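PDB 5I0P: beta-lactamase domain protein from Burkholderia ambifaria, which binds two zinc ions and is probably a hydrolase of the metallo-beta-lactamase superfamily. Local coordinates for residues A[296-301]-A[339-344]. Residues are numbered along the deposited sequence; the frame is centred on the assembly and turned at random.
Sequences DARLEE and LAHLNL
Arg298 lies alongside the imidazole of His341, its CB near the NE2-CD2 side of the ring. Arg298 CB is 3.7 Å from His341 NE2, an oblique approach to the ring. From there the arginine chain bends at chi2 (72°) and again at chi3 (-76°). These bends turn the guanidinium away from the histidine, toward Glu301 of its own helix. It meets Glu301 one turn on. Arg298 NH2 donates to Glu301 OE1 at 2.8 Å in a salt bridge, with OE1 close to the guanidinium plane but approached from above the carboxylate plane. A weak second bond from Arg298 NE to Glu301 OE2 (3.4 Å) helps hold the guanidinium. Segment 296-301 lies on helix 284-308 and segment 339-344 on helix 333-347; the segment axes come within 9.8 Å and cross at -77°. Segment 339-344 falls within the metallo-beta-lactamase-like C-terminal family region, which is assigned to the helix-turn-helix (HTH) clan. Leu299 is the main apolar link. Its CD2 sits at the ring edge of His341, 3.8 Å from His341 CD2, and 3.6 Å from the backbone His341 O. Its other methyl, CD1, meets Leu344 CD1 at 4.0 Å, the two leucines crossing at about a right angle. Leu254 of helix 253-260 touches Leu299, His341 and Leu344. The other ring nitrogen, His341 ND1, is hydrogen-bonded to Glu337 O, one turn back.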
ATOM      1  N   ASP A 296      18.728   0.247   5.993  1.00 33.69           N
ATOM      2  CA  ASP A 296      20.185   0.291   5.972  1.00 32.45           C
ATOM      3  C   ASP A 296      20.776  -0.854   6.754  1.00 38.01           C
ATOM      4  O   ASP A 296      21.711  -1.506   6.291  1.00 47.10           O
ATOM      5  CB  ASP A 296      20.678   1.637   6.480  1.00 34.97           C
ATOM      6  CG  ASP A 296      20.649   2.703   5.372  1.00 54.47           C
ATOM      7  OD1 ASP A 296      20.561   2.307   4.175  1.00 54.61           O
ATOM      8  OD2 ASP A 296      20.676   3.917   5.680  1.00 61.05           O
ATOM      9  N   ALA A 297      20.189  -1.172   7.904  1.00 44.48           N
ATOM     10  CA  ALA A 297      20.654  -2.311   8.676  1.00 31.32           C
ATOM     11  C   ALA A 297      20.426  -3.608   7.917  1.00 30.26           C
ATOM     12  O   ALA A 297      21.278  -4.495   7.932  1.00 37.46           O
ATOM     13  CB  ALA A 297      19.939  -2.350  10.021  1.00 31.16           C
ATOM     14  N   ARG A 298      19.274  -3.747   7.261  1.00 32.50           N
ATOM     15  CA  ARG A 298      19.016  -4.948   6.470  1.00 37.59           C
ATOM     16  C   ARG A 298      20.045  -5.107   5.348  1.00 39.67           C
ATOM     17  O   ARG A 298      20.638  -6.183   5.175  1.00 43.04           O
ATOM     18  CB  ARG A 298      17.585  -4.896   5.912  1.00 37.78           C
ATOM     19  CG  ARG A 298      16.636  -5.980   6.432  1.00 41.73           C
ATOM     20  CD  ARG A 298      16.236  -5.758   7.892  1.00 51.19           C
ATOM     21  NE  ARG A 298      17.284  -6.097   8.874  1.00 61.83           N
ATOM     22  CZ  ARG A 298      17.543  -5.393   9.987  1.00 57.27           C
ATOM     23  NH1 ARG A 298      16.833  -4.298  10.263  1.00 50.43           N
ATOM     24  NH2 ARG A 298      18.509  -5.784  10.829  1.00 51.15           N
ATOM     25  N   LEU A 299      20.310  -4.017   4.614  1.00 32.66           N
ATOM     26  CA  LEU A 299      21.280  -4.043   3.523  1.00 34.24           C
ATOM     27  C   LEU A 299      22.681  -4.392   4.014  1.00 35.71           C
ATOM     28  O   LEU A 299      23.407  -5.147   3.363  1.00 42.18           O
ATOM     29  CB  LEU A 299      21.310  -2.689   2.829  1.00 36.47           C
ATOM     30  CG  LEU A 299      20.141  -2.384   1.912  1.00 35.48           C
ATOM     31  CD1 LEU A 299      20.104  -0.872   1.536  1.00 30.36           C
ATOM     32  CD2 LEU A 299      20.230  -3.307   0.687  1.00 36.39           C
ATOM     33  N   GLU A 300      23.072  -3.854   5.160  1.00 35.96           N
ATOM     34  CA  GLU A 300      24.391  -4.133   5.683  1.00 37.05           C
ATOM     35  C   GLU A 300      24.536  -5.616   6.040  1.00 35.59           C
ATOM     36  O   GLU A 300      25.582  -6.223   5.798  1.00 33.75           O
ATOM     37  CB  GLU A 300      24.660  -3.205   6.867  1.00 33.25           C
ATOM     38  CG  GLU A 300      26.107  -3.197   7.349  1.00 36.85           C
ATOM     39  CD  GLU A 300      27.115  -2.821   6.241  1.00 52.78           C
ATOM     40  OE1 GLU A 300      26.732  -2.178   5.227  1.00 55.38           O
ATOM     41  OE2 GLU A 300      28.303  -3.189   6.385  1.00 60.44           O
ATOM     42  N   GLU A 301      23.478  -6.230   6.570  1.00 34.30           N
ATOM     43  CA  GLU A 301      23.560  -7.656   6.864  1.00 33.56           C
ATOM     44  C   GLU A 301      23.766  -8.447   5.590  1.00 36.75           C
ATOM     45  O   GLU A 301      24.488  -9.452   5.577  1.00 38.95           O
ATOM     46  CB  GLU A 301      22.317  -8.140   7.617  1.00 32.49           C
ATOM     47  CG  GLU A 301      22.203  -7.475   8.978  1.00 53.23           C
ATOM     48  CD  GLU A 301      20.881  -7.714   9.671  1.00 57.45           C
ATOM     49  OE1 GLU A 301      20.788  -7.367  10.871  1.00 63.81           O
ATOM     50  OE2 GLU A 301      19.932  -8.205   9.024  1.00 57.09           O
ATOM     51  N   LEU A 339      15.654 -10.810  -2.409  1.00 31.78           N
ATOM     52  CA  LEU A 339      16.026 -10.386  -3.759  1.00 34.75           C
ATOM     53  C   LEU A 339      16.025  -8.864  -3.922  1.00 36.06           C
ATOM     54  O   LEU A 339      16.862  -8.312  -4.650  1.00 37.86           O
ATOM     55  CB  LEU A 339      15.079 -11.002  -4.778  1.00 38.26           C
ATOM     56  CG  LEU A 339      15.742 -11.933  -5.767  1.00 46.54           C
ATOM     57  CD1 LEU A 339      14.774 -12.161  -6.901  1.00 42.89           C
ATOM     58  CD2 LEU A 339      17.065 -11.333  -6.266  1.00 49.68           C
ATOM     59  N   ALA A 340      15.096  -8.169  -3.267  1.00 37.50           N
ATOM     60  CA  ALA A 340      15.080  -6.714  -3.339  1.00 30.28           C
ATOM     61  C   ALA A 340      16.348  -6.099  -2.741  1.00 33.96           C
ATOM     62  O   ALA A 340      16.865  -5.107  -3.259  1.00 41.69           O
ATOM     63  CB  ALA A 340      13.824  -6.181  -2.657  1.00 32.97           C
ATOM     64  N   HIS A 341      16.848  -6.642  -1.633  1.00 28.52           N
ATOM     65  CA  HIS A 341      18.080  -6.101  -1.054  1.00 30.97           C
ATOM     66  C   HIS A 341      19.293  -6.477  -1.891  1.00 29.66           C
ATOM     67  O   HIS A 341      20.205  -5.661  -2.087  1.00 25.28           O
ATOM     68  CB  HIS A 341      18.246  -6.590   0.392  1.00 28.64           C
ATOM     69  CG  HIS A 341      17.186  -6.071   1.301  1.00 31.38           C
ATOM     70  ND1 HIS A 341      15.899  -6.570   1.286  1.00 37.97           N
ATOM     71  CD2 HIS A 341      17.167  -5.003   2.135  1.00 37.53           C
ATOM     72  CE1 HIS A 341      15.145  -5.866   2.119  1.00 40.32           C
ATOM     73  NE2 HIS A 341      15.886  -4.902   2.640  1.00 40.06           N
ATOM     74  N   LEU A 342      19.331  -7.715  -2.381  1.00 25.37           N
ATOM     75  CA  LEU A 342      20.428  -8.114  -3.247  1.00 24.24           C
ATOM     76  C   LEU A 342      20.457  -7.288  -4.527  1.00 30.47           C
ATOM     77  O   LEU A 342      21.531  -6.868  -4.966  1.00 27.29           O
ATOM     78  CB  LEU A 342      20.334  -9.597  -3.566  1.00 31.42           C
ATOM     79  CG  LEU A 342      20.689 -10.515  -2.403  1.00 27.45           C
ATOM     80  CD1 LEU A 342      20.169 -11.936  -2.677  1.00 26.21           C
ATOM     81  CD2 LEU A 342      22.185 -10.517  -2.204  1.00 24.82           C
ATOM     82  N   ASN A 343      19.283  -7.042  -5.144  1.00 33.06           N
ATOM     83  CA  ASN A 343      19.250  -6.299  -6.412  1.00 25.11           C
ATOM     84  C   ASN A 343      19.667  -4.847  -6.229  1.00 25.47           C
ATOM     85  O   ASN A 343      20.266  -4.249  -7.125  1.00 35.46           O
ATOM     86  CB  ASN A 343      17.868  -6.358  -7.049  1.00 26.59           C
ATOM     87  CG  ASN A 343      17.702  -7.562  -7.891  1.00 32.69           C
ATOM     88  OD1 ASN A 343      18.557  -8.468  -7.833  1.00 35.86           O
ATOM     89  ND2 ASN A 343      16.610  -7.623  -8.664  1.00 28.56           N
ATOM     90  N   LEU A 344      19.331  -4.245  -5.100  1.00 25.93           N
ATOM     91  CA  LEU A 344      19.761  -2.874  -4.886  1.00 26.73           C
ATOM     92  C   LEU A 344      21.284  -2.800  -4.870  1.00 31.76           C
ATOM     93  O   LEU A 344      21.888  -1.960  -5.556  1.00 32.42           O
ATOM     94  CB  LEU A 344      19.151  -2.333  -3.592  1.00 27.78           C
ATOM     95  CG  LEU A 344      19.392  -0.897  -3.148  1.00 34.58           C
ATOM     96  CD1 LEU A 344      18.354  -0.538  -2.068  1.00 35.79           C
ATOM     97  CD2 LEU A 344      20.819  -0.642  -2.612  1.00 28.83           C
TER